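Local coordinates for protein BamaA.19900.a (Balamuthia mandrillaris, PDB 6VZZ) that probably phosphorylates glucose to glucose 6-phosphate as a glucokinase of the actin-like ATPase superfamily, and binds beta-D-glucose, at residues Arg49-Arg54 with Asp59-Val64; Ser155-Ser160 with Lys376-Asn381; Gln165-Leu170 with Leu333-Asn338; Ile197-Ser202 with Leu327-Met332. One frame throughout, in Å; residues are numbered along the deposited sequence.

Contact 1 (Arg49-Arg54 with Asp59-Val64); sequences RLALAR and DTFLQV
Arg49 and Gln63 meet at one end of an antiparallel beta hairpin, whose second strand, 62-68, is an outermost strand of the five-stranded sheet. The extended arginine runs across the glutamine with their flat groups 52° apart, and Gln63 OE1 lies near the guanidinium plane, 3.6 Å from Arg49 CD. A water in that plane accepts from Arg49 NE (2.8 Å) and also from Gln63 NE2 (3.1 Å). One residue on, Leu50 O accepts from Val64 N at 3.1 Å. The side chain of Leu50, with CG anti to its own nitrogen (chi1 -170°), brings CD2 to 3.6 Å from Val64 CG2, on the side packed by Val82 of helix 72-90. Ala51 faces Gln63 in a non-hydrogen-bonded pair; its CB meets CD1 of the Phe61 ring obliquely, on the sheet face covered by helix 380-389. Leu52 pairs with Leu62 through two backbone bonds, the one from Leu62 N to Leu52 O being nearly straight, 2.8 Å. The Leu52 and Val64 side chains cross at about a right angle, Leu52 CG against Val64 CG1. Ala53 finishes the run by setting its CB 4.0 Å from CB of Phe61.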
loop_
_atom_site.group_PDB
_atom_site.type_symbol
_atom_site.label_atom_id
_atom_site.label_comp_id
_atom_site.label_asym_id
_atom_site.label_seq_id
_atom_site.Cartn_x
_atom_site.Cartn_y
_atom_site.Cartn_z
ATOM N N ARG A 49 19.925 -9.900 -16.963
ATOM C CA ARG A 49 19.790 -9.906 -18.408
ATOM C C ARG A 49 20.024 -8.499 -18.930
ATOM O O ARG A 49 19.702 -7.512 -18.259
ATOM C CB ARG A 49 18.413 -10.402 -18.826
ATOM C CG ARG A 49 18.158 -11.842 -18.440
ATOM C CD ARG A 49 16.708 -12.234 -18.662
ATOM N NE ARG A 49 16.547 -13.687 -18.747
ATOM C CZ ARG A 49 16.422 -14.494 -17.693
ATOM N NH1 ARG A 49 16.437 -13.993 -16.463
ATOM N NH2 ARG A 49 16.285 -15.801 -17.870
ATOM N N LEU A 50 20.602 -8.409 -20.125
ATOM C CA LEU A 50 20.885 -7.127 -20.749
ATOM C C LEU A 50 20.362 -7.171 -22.170
ATOM O O LEU A 50 20.468 -8.201 -22.844
ATOM C CB LEU A 50 22.389 -6.804 -20.731
ATOM C CG LEU A 50 22.817 -5.392 -21.143
ATOM C CD1 LEU A 50 24.016 -4.939 -20.350
ATOM C CD2 LEU A 50 23.117 -5.319 -22.623
ATOM N N ALA A 51 19.796 -6.055 -22.624
ATOM C CA ALA A 51 19.210 -5.998 -23.951
ATOM C C ALA A 51 19.433 -4.623 -24.556
ATOM O O ALA A 51 19.651 -3.635 -23.849
ATOM C CB ALA A 51 17.711 -6.320 -23.925
ATOM N N LEU A 52 19.367 -4.577 -25.884
ATOM C CA LEU A 52 19.464 -3.348 -26.648
ATOM C C LEU A 52 18.224 -3.189 -27.514
ATOM O O LEU A 52 17.614 -4.174 -27.945
ATOM C CB LEU A 52 20.701 -3.336 -27.540
ATOM C CG LEU A 52 22.021 -3.783 -26.929
ATOM C CD1 LEU A 52 23.083 -3.822 -28.015
ATOM C CD2 LEU A 52 22.443 -2.874 -25.776
ATOM N N ALA A 53 17.857 -1.937 -27.765
ATOM C CA ALA A 53 16.800 -1.631 -28.717
ATOM C C ALA A 53 17.122 -0.302 -29.385
ATOM O O ALA A 53 17.585 0.635 -28.728
ATOM C CB ALA A 53 15.422 -1.580 -28.047
ATOM N N ARG A 54 16.901 -0.236 -30.695
ATOM C CA ARG A 54 17.121 1.008 -31.410
ATOM C C ARG A 54 15.957 1.960 -31.164
ATOM O O ARG A 54 14.919 1.588 -30.616
ATOM C CB ARG A 54 17.295 0.748 -32.908
ATOM C CG ARG A 54 18.513 -0.087 -33.264
ATOM C CD ARG A 54 18.463 -0.525 -34.710
ATOM N NE ARG A 54 17.314 -1.383 -34.958
ATOM C CZ ARG A 54 16.921 -1.786 -36.162
ATOM N NH1 ARG A 54 17.591 -1.404 -37.240
ATOM N NH2 ARG A 54 15.849 -2.566 -36.283
ATOM N N ASP A 59 8.459 -2.198 -29.900
ATOM C CA ASP A 59 7.899 -3.297 -29.126
ATOM C C ASP A 59 8.805 -4.522 -29.121
ATOM O O ASP A 59 8.370 -5.600 -28.699
ATOM C CB ASP A 59 6.511 -3.669 -29.658
ATOM C CG ASP A 59 6.478 -3.755 -31.166
ATOM O OD1 ASP A 59 7.561 -3.641 -31.784
ATOM O OD2 ASP A 59 5.376 -3.923 -31.734
ATOM N N THR A 60 10.051 -4.385 -29.566
ATOM C CA THR A 60 10.956 -5.513 -29.689
ATOM C C THR A 60 12.315 -5.099 -29.142
ATOM O O THR A 60 12.582 -3.914 -28.922
ATOM C CB THR A 60 11.035 -5.981 -31.150
ATOM O OG1 THR A 60 11.467 -7.346 -31.208
ATOM C CG2 THR A 60 11.992 -5.102 -31.949
ATOM N N PHE A 61 13.174 -6.082 -28.887
ATOM C CA PHE A 61 14.540 -5.778 -28.480
ATOM C C PHE A 61 15.422 -6.996 -28.718
ATOM O O PHE A 61 14.947 -8.088 -29.029
ATOM C CB PHE A 61 14.616 -5.329 -27.014
ATOM C CG PHE A 61 14.060 -6.325 -26.038
ATOM C CD1 PHE A 61 14.772 -7.462 -25.697
ATOM C CD2 PHE A 61 12.828 -6.115 -25.453
ATOM C CE1 PHE A 61 14.250 -8.391 -24.804
ATOM C CE2 PHE A 61 12.302 -7.034 -24.548
ATOM C CZ PHE A 61 13.012 -8.173 -24.225
ATOM N N LEU A 62 16.721 -6.790 -28.535
ATOM C CA LEU A 62 17.740 -7.807 -28.754
ATOM C C LEU A 62 18.393 -8.137 -27.415
ATOM O O LEU A 62 19.085 -7.293 -26.833
ATOM C CB LEU A 62 18.774 -7.302 -29.759
ATOM C CG LEU A 62 19.977 -8.210 -29.983
ATOM C CD1 LEU A 62 19.555 -9.436 -30.780
ATOM C CD2 LEU A 62 21.105 -7.449 -30.663
ATOM N N GLN A 63 18.181 -9.353 -26.918
ATOM C CA GLN A 63 18.865 -9.768 -25.700
ATOM C C GLN A 63 20.282 -10.182 -26.063
ATOM O O GLN A 63 20.472 -11.086 -26.877
ATOM C CB GLN A 63 18.136 -10.914 -25.002
ATOM C CG GLN A 63 18.889 -11.400 -23.740
ATOM C CD GLN A 63 18.004 -12.146 -22.754
ATOM O OE1 GLN A 63 17.085 -11.566 -22.177
ATOM N NE2 GLN A 63 18.276 -13.441 -22.556
ATOM N N VAL A 64 21.278 -9.529 -25.468
ATOM C CA VAL A 64 22.653 -9.830 -25.849
ATOM C C VAL A 64 23.322 -10.732 -24.819
ATOM O O VAL A 64 24.168 -11.556 -25.183
ATOM C CB VAL A 64 23.488 -8.556 -26.080
ATOM C CG1 VAL A 64 22.673 -7.502 -26.808
ATOM C CG2 VAL A 64 24.037 -8.023 -24.792
HETATM O O HOH W 1 16.094 -15.189 -21.110
#

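Contact 2 (Ser155-Ser160 with Lys376-Asn381); sequences SSMNAS and KPVNLN
Met157, near the end of helix 146-159, reaches across to Val378 and Leu380, where the chain enters helix 380-389. Its CB already points at the other segment. With CG anti to the carbonyl carbon (chi1 -64°) and the chain stretched from there on, the thioether is carried straight out from the helix. CG stays 4.6 Å from Leu380 CD2, short of real contact. SD is the first atom to touch, 3.9 Å from that same Leu380 methyl as the two side chains cross at a slant. The terminal CE touches two methyls, Leu380 CD2 and Val378 CG2, each at 4.1 Å; Met157 and Val378 slide past one another in opposite directions. Cys166 and His383 also pack on the methionine.

Both segments belong to connections between the two sheets of the fold. Helix 146-159 leads from the five-stranded sheet to strand 167-171 of the six-stranded one, and 376-381 returns from strand 370-374 to helix 380-389, which lies against the five-stranded sheet. Nearby, Ser160 OG closes the helix end by donating to Ser156 O at 3.0 Å, while the amide group of Asn381 bonds to Thr150 and Asp42. Across the contact itself there is sulfur and methyl packing alone. Such contact is dispersive and has little directional preference, so shape and proximity, not bond geometry, hold Met157 to Val378 and Leu380.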
loop_
_atom_site.group_PDB
_atom_site.type_symbol
_atom_site.label_atom_id
_atom_site.label_comp_id
_atom_site.label_asym_id
_atom_site.label_seq_id
_atom_site.Cartn_x
_atom_site.Cartn_y
_atom_site.Cartn_z
ATOM N N SER A 155 2.206 -1.204 -18.955
ATOM C CA SER A 155 1.559 0.005 -19.448
ATOM C C SER A 155 1.858 0.219 -20.924
ATOM O O SER A 155 0.972 0.593 -21.703
ATOM C CB SER A 155 2.010 1.210 -18.627
ATOM O OG SER A 155 1.478 2.419 -19.157
ATOM N N SER A 156 3.104 -0.027 -21.326
ATOM C CA SER A 156 3.475 0.089 -22.730
ATOM C C SER A 156 2.660 -0.864 -23.601
ATOM O O SER A 156 2.163 -0.476 -24.664
ATOM C CB SER A 156 4.971 -0.174 -22.876
ATOM O OG SER A 156 5.314 -0.313 -24.233
ATOM N N MET A 157 2.492 -2.111 -23.157
ATOM C CA MET A 157 1.742 -3.072 -23.956
ATOM C C MET A 157 0.251 -2.786 -23.926
ATOM O O MET A 157 -0.450 -3.054 -24.910
ATOM C CB MET A 157 2.019 -4.489 -23.473
ATOM C CG MET A 157 3.448 -4.894 -23.658
ATOM S SD MET A 157 3.633 -6.668 -23.664
ATOM C CE MET A 157 5.324 -6.782 -24.266
ATOM N N ASN A 158 -0.253 -2.250 -22.814
ATOM C CA ASN A 158 -1.653 -1.856 -22.779
ATOM C C ASN A 158 -1.919 -0.718 -23.753
ATOM O O ASN A 158 -2.975 -0.676 -24.390
ATOM C CB ASN A 158 -2.051 -1.457 -21.364
ATOM C CG ASN A 158 -3.540 -1.281 -21.219
ATOM O OD1 ASN A 158 -4.278 -2.260 -21.140
ATOM N ND2 ASN A 158 -3.997 -0.036 -21.176
ATOM N N ALA A 159 -0.955 0.194 -23.906
ATOM C CA ALA A 159 -1.139 1.341 -24.790
ATOM C C ALA A 159 -1.207 0.936 -26.259
ATOM O O ALA A 159 -1.892 1.596 -27.048
ATOM C CB ALA A 159 -0.017 2.356 -24.570
ATOM N N SER A 160 -0.506 -0.126 -26.655
ATOM C CA SER A 160 -0.582 -0.623 -28.023
ATOM C C SER A 160 -1.516 -1.821 -28.147
ATOM O O SER A 160 -1.412 -2.579 -29.118
ATOM C CB SER A 160 0.814 -0.969 -28.549
ATOM O OG SER A 160 1.663 -1.422 -27.507
ATOM N N LYS A 376 2.657 -16.148 -21.650
ATOM C CA LYS A 376 3.760 -16.392 -22.561
ATOM C C LYS A 376 5.026 -15.757 -21.997
ATOM O O LYS A 376 4.962 -14.676 -21.402
ATOM C CB LYS A 376 3.461 -15.833 -23.966
ATOM N N PRO A 377 6.175 -16.419 -22.116
ATOM C CA PRO A 377 7.420 -15.815 -21.630
ATOM C C PRO A 377 7.702 -14.527 -22.385
ATOM O O PRO A 377 7.695 -14.495 -23.615
ATOM C CB PRO A 377 8.484 -16.882 -21.923
ATOM C CG PRO A 377 7.742 -18.126 -22.203
ATOM C CD PRO A 377 6.412 -17.717 -22.764
ATOM N N VAL A 378 7.917 -13.457 -21.636
ATOM C CA VAL A 378 8.305 -12.175 -22.203
ATOM C C VAL A 378 8.891 -11.380 -21.048
ATOM O O VAL A 378 8.352 -11.391 -19.934
ATOM C CB VAL A 378 7.122 -11.457 -22.886
ATOM C CG1 VAL A 378 5.953 -11.282 -21.939
ATOM C CG2 VAL A 378 7.564 -10.114 -23.425
ATOM N N ASN A 379 10.034 -10.744 -21.262
ATOM C CA ASN A 379 10.686 -10.081 -20.139
ATOM C C ASN A 379 10.115 -8.673 -20.066
ATOM O O ASN A 379 10.573 -7.747 -20.729
ATOM C CB ASN A 379 12.202 -10.110 -20.270
ATOM C CG ASN A 379 12.889 -9.939 -18.924
ATOM O OD1 ASN A 379 12.349 -9.295 -18.028
ATOM N ND2 ASN A 379 14.062 -10.532 -18.766
ATOM N N LEU A 380 9.059 -8.527 -19.273
ATOM C CA LEU A 380 8.395 -7.238 -19.149
ATOM C C LEU A 380 9.309 -6.210 -18.502
ATOM O O LEU A 380 9.190 -5.015 -18.792
ATOM C CB LEU A 380 7.098 -7.399 -18.349
ATOM C CG LEU A 380 5.932 -8.077 -19.080
ATOM C CD1 LEU A 380 4.814 -8.427 -18.106
ATOM C CD2 LEU A 380 5.391 -7.189 -20.184
ATOM N N ASN A 381 10.220 -6.655 -17.632
ATOM C CA ASN A 381 11.185 -5.747 -17.022
ATOM C C ASN A 381 12.046 -5.071 -18.076
ATOM O O ASN A 381 12.301 -3.862 -17.997
ATOM C CB ASN A 381 12.073 -6.510 -16.039
ATOM C CG ASN A 381 11.287 -7.123 -14.905
ATOM O OD1 ASN A 381 10.056 -7.042 -14.874
ATOM N ND2 ASN A 381 11.989 -7.754 -13.970
#

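Contact 3 (Gln165-Leu170 with Leu333-Asn338); sequences QCFKPL and LLAGDN
The carbonyl oxygen of Leu334 comes within 3.7 Å of Phe167 CE1, approaching the ring obliquely, on the face of the six-stranded mixed sheet that helix 146-159 covers in this actin-like ATPase fold. Strands 167-171 and 331-335 are not neighbours: strand 370-374 runs between them, and the axes of the two short segments stay 8.7 Å apart at an angle of 132°. What spans the gap is the phenylalanine. Its chi1 of -80° sends the ring over the intervening strand toward Leu333 and Ala335. Leu333 meets it at about a right angle and lays CD2 over one face, 4.1 Å from the ring centroid and 18° off the normal, a CH-pi contact displaced toward the CE1-CZ side. Helix 146-159 packs on the same group, with Val154 against Leu333 and Thr150 against Ala335, while Leu380 touches the ring at CE2. Further along, Gly336 N bonds to Gln374 OE1 on the strand in between and Asp337 OD1 takes the amide of Val378. Ala335 CB lies at the ring edge, near its plane, 4.3 Å from Phe167 CZ.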
loop_
_atom_site.group_PDB
_atom_site.type_symbol
_atom_site.label_atom_id
_atom_site.label_comp_id
_atom_site.label_asym_id
_atom_site.label_seq_id
_atom_site.Cartn_x
_atom_site.Cartn_y
_atom_site.Cartn_z
ATOM N N GLN A 165 -1.603 -10.656 -25.777
ATOM C CA GLN A 165 -0.600 -11.547 -26.344
ATOM C C GLN A 165 0.183 -12.307 -25.281
ATOM O O GLN A 165 0.830 -13.308 -25.606
ATOM C CB GLN A 165 0.366 -10.752 -27.227
ATOM C CG GLN A 165 -0.267 -10.199 -28.502
ATOM C CD GLN A 165 0.684 -9.317 -29.295
ATOM O OE1 GLN A 165 1.849 -9.145 -28.924
ATOM N NE2 GLN A 165 0.189 -8.748 -30.392
ATOM N N CYS A 166 0.141 -11.871 -24.021
ATOM C CA CYS A 166 0.863 -12.603 -22.990
ATOM C C CYS A 166 0.153 -12.645 -21.639
ATOM O O CYS A 166 0.728 -13.171 -20.681
ATOM C CB CYS A 166 2.266 -12.025 -22.817
ATOM S SG CYS A 166 2.280 -10.260 -22.499
ATOM N N PHE A 167 -1.067 -12.126 -21.518
ATOM C CA PHE A 167 -1.847 -12.247 -20.293
ATOM C C PHE A 167 -3.191 -12.887 -20.598
ATOM O O PHE A 167 -3.722 -12.745 -21.700
ATOM C CB PHE A 167 -2.058 -10.893 -19.614
ATOM C CG PHE A 167 -0.876 -10.433 -18.826
ATOM C CD1 PHE A 167 -0.721 -10.818 -17.506
ATOM C CD2 PHE A 167 0.091 -9.638 -19.406
ATOM C CE1 PHE A 167 0.372 -10.414 -16.777
ATOM C CE2 PHE A 167 1.184 -9.229 -18.682
ATOM C CZ PHE A 167 1.324 -9.619 -17.363
ATOM N N LYS A 168 -3.732 -13.601 -19.610
ATOM C CA LYS A 168 -5.030 -14.261 -19.713
ATOM C C LYS A 168 -5.800 -14.035 -18.420
ATOM O O LYS A 168 -5.203 -14.035 -17.333
ATOM C CB LYS A 168 -4.905 -15.769 -19.975
ATOM C CG LYS A 168 -4.698 -16.159 -21.432
ATOM C CD LYS A 168 -5.993 -16.016 -22.223
ATOM C CE LYS A 168 -5.759 -16.154 -23.721
ATOM N NZ LYS A 168 -4.732 -15.167 -24.195
ATOM N N PRO A 169 -7.111 -13.821 -18.500
ATOM C CA PRO A 169 -7.908 -13.696 -17.274
ATOM C C PRO A 169 -8.052 -15.037 -16.579
ATOM O O PRO A 169 -8.248 -16.075 -17.220
ATOM C CB PRO A 169 -9.264 -13.192 -17.773
ATOM C CG PRO A 169 -9.060 -12.823 -19.218
ATOM C CD PRO A 169 -7.922 -13.634 -19.713
ATOM N N LEU A 170 -7.933 -15.014 -15.255
ATOM C CA LEU A 170 -8.279 -16.171 -14.443
ATOM C C LEU A 170 -9.643 -16.032 -13.785
ATOM O O LEU A 170 -10.329 -17.044 -13.596
ATOM C CB LEU A 170 -7.214 -16.410 -13.367
ATOM C CG LEU A 170 -5.837 -16.900 -13.826
ATOM C CD1 LEU A 170 -4.957 -17.226 -12.632
ATOM C CD2 LEU A 170 -5.947 -18.098 -14.749
ATOM N N LEU A 333 -2.323 -8.447 -11.603
ATOM C CA LEU A 333 -1.609 -9.187 -12.635
ATOM C C LEU A 333 -0.509 -10.004 -11.975
ATOM O O LEU A 333 0.343 -9.445 -11.277
ATOM C CB LEU A 333 -1.017 -8.236 -13.677
ATOM C CG LEU A 333 -1.978 -7.490 -14.613
ATOM C CD1 LEU A 333 -2.709 -6.337 -13.935
ATOM C CD2 LEU A 333 -1.206 -6.995 -15.811
ATOM N N LEU A 334 -0.540 -11.321 -12.175
ATOM C CA LEU A 334 0.568 -12.191 -11.790
ATOM C C LEU A 334 1.552 -12.245 -12.953
ATOM O O LEU A 334 1.204 -12.717 -14.041
ATOM C CB LEU A 334 0.073 -13.595 -11.431
ATOM C CG LEU A 334 -0.969 -13.650 -10.297
ATOM C CD1 LEU A 334 -1.455 -15.070 -10.019
ATOM C CD2 LEU A 334 -0.388 -13.032 -9.041
ATOM N N ALA A 335 2.763 -11.742 -12.736
ATOM C CA ALA A 335 3.710 -11.526 -13.818
ATOM C C ALA A 335 5.009 -12.270 -13.548
ATOM O O ALA A 335 5.249 -12.777 -12.449
ATOM C CB ALA A 335 3.987 -10.032 -14.012
ATOM N N GLY A 336 5.845 -12.318 -14.571
ATOM C CA GLY A 336 7.136 -12.971 -14.569
ATOM C C GLY A 336 7.121 -14.206 -15.450
ATOM O O GLY A 336 6.077 -14.832 -15.669
ATOM N N ASP A 337 8.299 -14.561 -15.976
ATOM C CA ASP A 337 8.390 -15.772 -16.788
ATOM C C ASP A 337 8.225 -17.023 -15.936
ATOM O O ASP A 337 7.764 -18.057 -16.429
ATOM C CB ASP A 337 9.714 -15.812 -17.552
ATOM C CG ASP A 337 9.757 -14.813 -18.713
ATOM O OD1 ASP A 337 8.745 -14.122 -18.955
ATOM O OD2 ASP A 337 10.807 -14.719 -19.387
ATOM N N ASN A 338 8.571 -16.945 -14.654
ATOM C CA ASN A 338 8.344 -18.085 -13.778
ATOM C C ASN A 338 6.860 -18.372 -13.603
ATOM O O ASN A 338 6.470 -19.536 -13.438
ATOM C CB ASN A 338 8.986 -17.838 -12.420
ATOM C CG ASN A 338 9.215 -19.106 -11.661
ATOM O OD1 ASN A 338 9.756 -20.080 -12.200
ATOM N ND2 ASN A 338 8.785 -19.122 -10.403
#

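Contact 4 (Ile197-Ser202 with Leu327-Met332); sequences IATLLS and LQVRGM
Thr199 puts its hydroxyl against Leu327, the last residue of helix 303-327, and its methyl against Val329 just beyond it. A chi1 of -57° splits the two branches in this way, leaving CG2 on the far side of CB from the backbone nitrogen. OG1 lies 3.4 Å from Leu327 CD1, the oxygen meeting a methyl group. CG2 faces Val329 more loosely, 4.4 Å from its CG1. After Leu327, Gln328 takes a positive phi of 56°, which breaks the helix and turns the chain so that Val329 also points its side chain back at strand 195-201. Both contacts are between buried residues, and they bridge a sizeable gap, since the CA atoms of Thr199 and Val329 are 8.5 Å apart.

Strand 186-191 separates strands 195-201 and 331-335 in the sheet, and its Leu187 packs on both Thr199 and Leu327. Beyond these three side chains, Arg330 makes a salt bridge to Asp184, a residue of a calcium site, and Phe219 of the second subunit packs on Leu327, so the helix end also belongs to the dimer interface. Helix 303-327 covers the Thr199 face while helix 146-159 packs on Ala198 and Leu200. A central mixed sheet flanked by helices in this way is the build of an actin-like ATPase domain.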
loop_
_atom_site.group_PDB
_atom_site.type_symbol
_atom_site.label_atom_id
_atom_site.label_comp_id
_atom_site.label_asym_id
_atom_site.label_seq_id
_atom_site.Cartn_x
_atom_site.Cartn_y
_atom_site.Cartn_z
ATOM N N ILE A 197 6.363 -6.509 -5.907
ATOM C CA ILE A 197 5.043 -5.885 -5.881
ATOM C C ILE A 197 5.157 -4.412 -6.263
ATOM O O ILE A 197 5.962 -3.673 -5.686
ATOM C CB ILE A 197 4.381 -6.034 -4.499
ATOM C CG1 ILE A 197 3.993 -7.495 -4.251
ATOM C CG2 ILE A 197 3.166 -5.133 -4.404
ATOM C CD1 ILE A 197 3.437 -7.749 -2.904
ATOM N N ALA A 198 4.340 -3.987 -7.226
ATOM C CA ALA A 198 4.200 -2.587 -7.599
ATOM C C ALA A 198 2.741 -2.337 -7.968
ATOM O O ALA A 198 1.933 -3.267 -8.039
ATOM C CB ALA A 198 5.143 -2.224 -8.748
ATOM N N THR A 199 2.386 -1.074 -8.203
ATOM C CA THR A 199 1.003 -0.733 -8.520
ATOM C C THR A 199 0.950 0.253 -9.677
ATOM O O THR A 199 1.651 1.268 -9.666
ATOM C CB THR A 199 0.276 -0.126 -7.311
ATOM O OG1 THR A 199 0.331 -1.039 -6.213
ATOM C CG2 THR A 199 -1.196 0.157 -7.645
ATOM N N LEU A 200 0.108 -0.047 -10.664
ATOM C CA LEU A 200 -0.234 0.898 -11.720
ATOM C C LEU A 200 -1.356 1.794 -11.209
ATOM O O LEU A 200 -2.436 1.302 -10.878
ATOM C CB LEU A 200 -0.656 0.156 -12.990
ATOM C CG LEU A 200 0.439 -0.546 -13.806
ATOM C CD1 LEU A 200 -0.138 -1.606 -14.727
ATOM C CD2 LEU A 200 1.235 0.472 -14.619
ATOM N N LEU A 201 -1.102 3.095 -11.136
ATOM C CA LEU A 201 -2.018 4.047 -10.519
ATOM C C LEU A 201 -2.720 4.892 -11.574
ATOM O O LEU A 201 -2.105 5.317 -12.558
ATOM C CB LEU A 201 -1.276 4.978 -9.553
ATOM C CG LEU A 201 -0.588 4.376 -8.329
ATOM C CD1 LEU A 201 0.196 5.429 -7.576
ATOM C CD2 LEU A 201 -1.623 3.758 -7.433
ATOM N N SER A 202 -4.003 5.156 -11.343
ATOM C CA SER A 202 -4.788 6.125 -12.108
ATOM C C SER A 202 -5.365 7.152 -11.138
ATOM O O SER A 202 -6.511 7.019 -10.701
ATOM C CB SER A 202 -5.911 5.440 -12.899
ATOM O OG SER A 202 -5.446 4.991 -14.156
ATOM N N LEU A 327 -5.240 -1.069 -1.158
ATOM C CA LEU A 327 -4.973 -0.208 -2.300
ATOM C C LEU A 327 -6.213 0.089 -3.134
ATOM O O LEU A 327 -6.173 0.999 -3.966
ATOM C CB LEU A 327 -3.889 -0.831 -3.189
ATOM C CG LEU A 327 -2.534 -0.931 -2.473
ATOM C CD1 LEU A 327 -1.471 -1.572 -3.362
ATOM C CD2 LEU A 327 -2.068 0.442 -1.983
ATOM N N GLN A 328 -7.309 -0.638 -2.923
ATOM C CA GLN A 328 -8.550 -0.412 -3.664
ATOM C C GLN A 328 -8.314 -0.495 -5.169
ATOM O O GLN A 328 -8.769 0.352 -5.940
ATOM C CB GLN A 328 -9.184 0.928 -3.288
ATOM C CG GLN A 328 -9.808 0.965 -1.921
ATOM C CD GLN A 328 -11.005 0.028 -1.797
ATOM O OE1 GLN A 328 -12.076 0.300 -2.341
ATOM N NE2 GLN A 328 -10.830 -1.076 -1.075
ATOM N N VAL A 329 -7.580 -1.530 -5.585
ATOM C CA VAL A 329 -7.328 -1.747 -7.007
ATOM C C VAL A 329 -8.567 -2.334 -7.680
ATOM O O VAL A 329 -9.475 -2.871 -7.037
ATOM C CB VAL A 329 -6.102 -2.653 -7.223
ATOM C CG1 VAL A 329 -4.851 -2.035 -6.602
ATOM C CG2 VAL A 329 -6.369 -4.071 -6.671
ATOM N N ARG A 330 -8.595 -2.234 -9.005
ATOM C CA ARG A 330 -9.621 -2.874 -9.811
ATOM C C ARG A 330 -9.241 -4.292 -10.228
ATOM O O ARG A 330 -10.130 -5.123 -10.462
ATOM C CB ARG A 330 -9.907 -2.023 -11.054
ATOM C CG ARG A 330 -10.684 -2.742 -12.134
ATOM C CD ARG A 330 -11.649 -1.820 -12.830
ATOM N NE ARG A 330 -12.320 -2.497 -13.933
ATOM C CZ ARG A 330 -13.136 -1.900 -14.797
ATOM N NH1 ARG A 330 -13.381 -0.602 -14.692
ATOM N NH2 ARG A 330 -13.702 -2.605 -15.770
ATOM N N GLY A 331 -7.950 -4.591 -10.307
ATOM C CA GLY A 331 -7.523 -5.897 -10.756
ATOM C C GLY A 331 -6.093 -6.116 -10.333
ATOM O O GLY A 331 -5.459 -5.241 -9.736
ATOM N N MET A 332 -5.591 -7.310 -10.645
ATOM C CA MET A 332 -4.208 -7.633 -10.343
ATOM C C MET A 332 -3.637 -8.533 -11.426
ATOM O O MET A 332 -4.365 -9.272 -12.092
ATOM C CB MET A 332 -4.059 -8.282 -8.962
ATOM C CG MET A 332 -5.074 -9.337 -8.659
ATOM S SD MET A 332 -4.800 -10.118 -7.051
ATOM C CE MET A 332 -5.859 -11.535 -7.273
#

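The four contacts run from the five-stranded sheet, where contact 1 lies, to the six-stranded sheet of contacts 3 and 4, with contact 2 at the connections between them. Contacts 2 and 3 are the closest pair, their centres 10 Å apart, and they touch where Val378 CG1 lies 3.9 Å from Cys166 SG. Contact 1 touches contact 2 through Arg49 and Asn379, but its centre is 28 Å from that of contact 4. Contacts 3 and 4 use successive parts of the chain around strand 331-335. None touches sugar directly: the side chains of Arg49, Leu380, Ala335 and Thr199 each lie about 10 to 12 Å from a bound glucose.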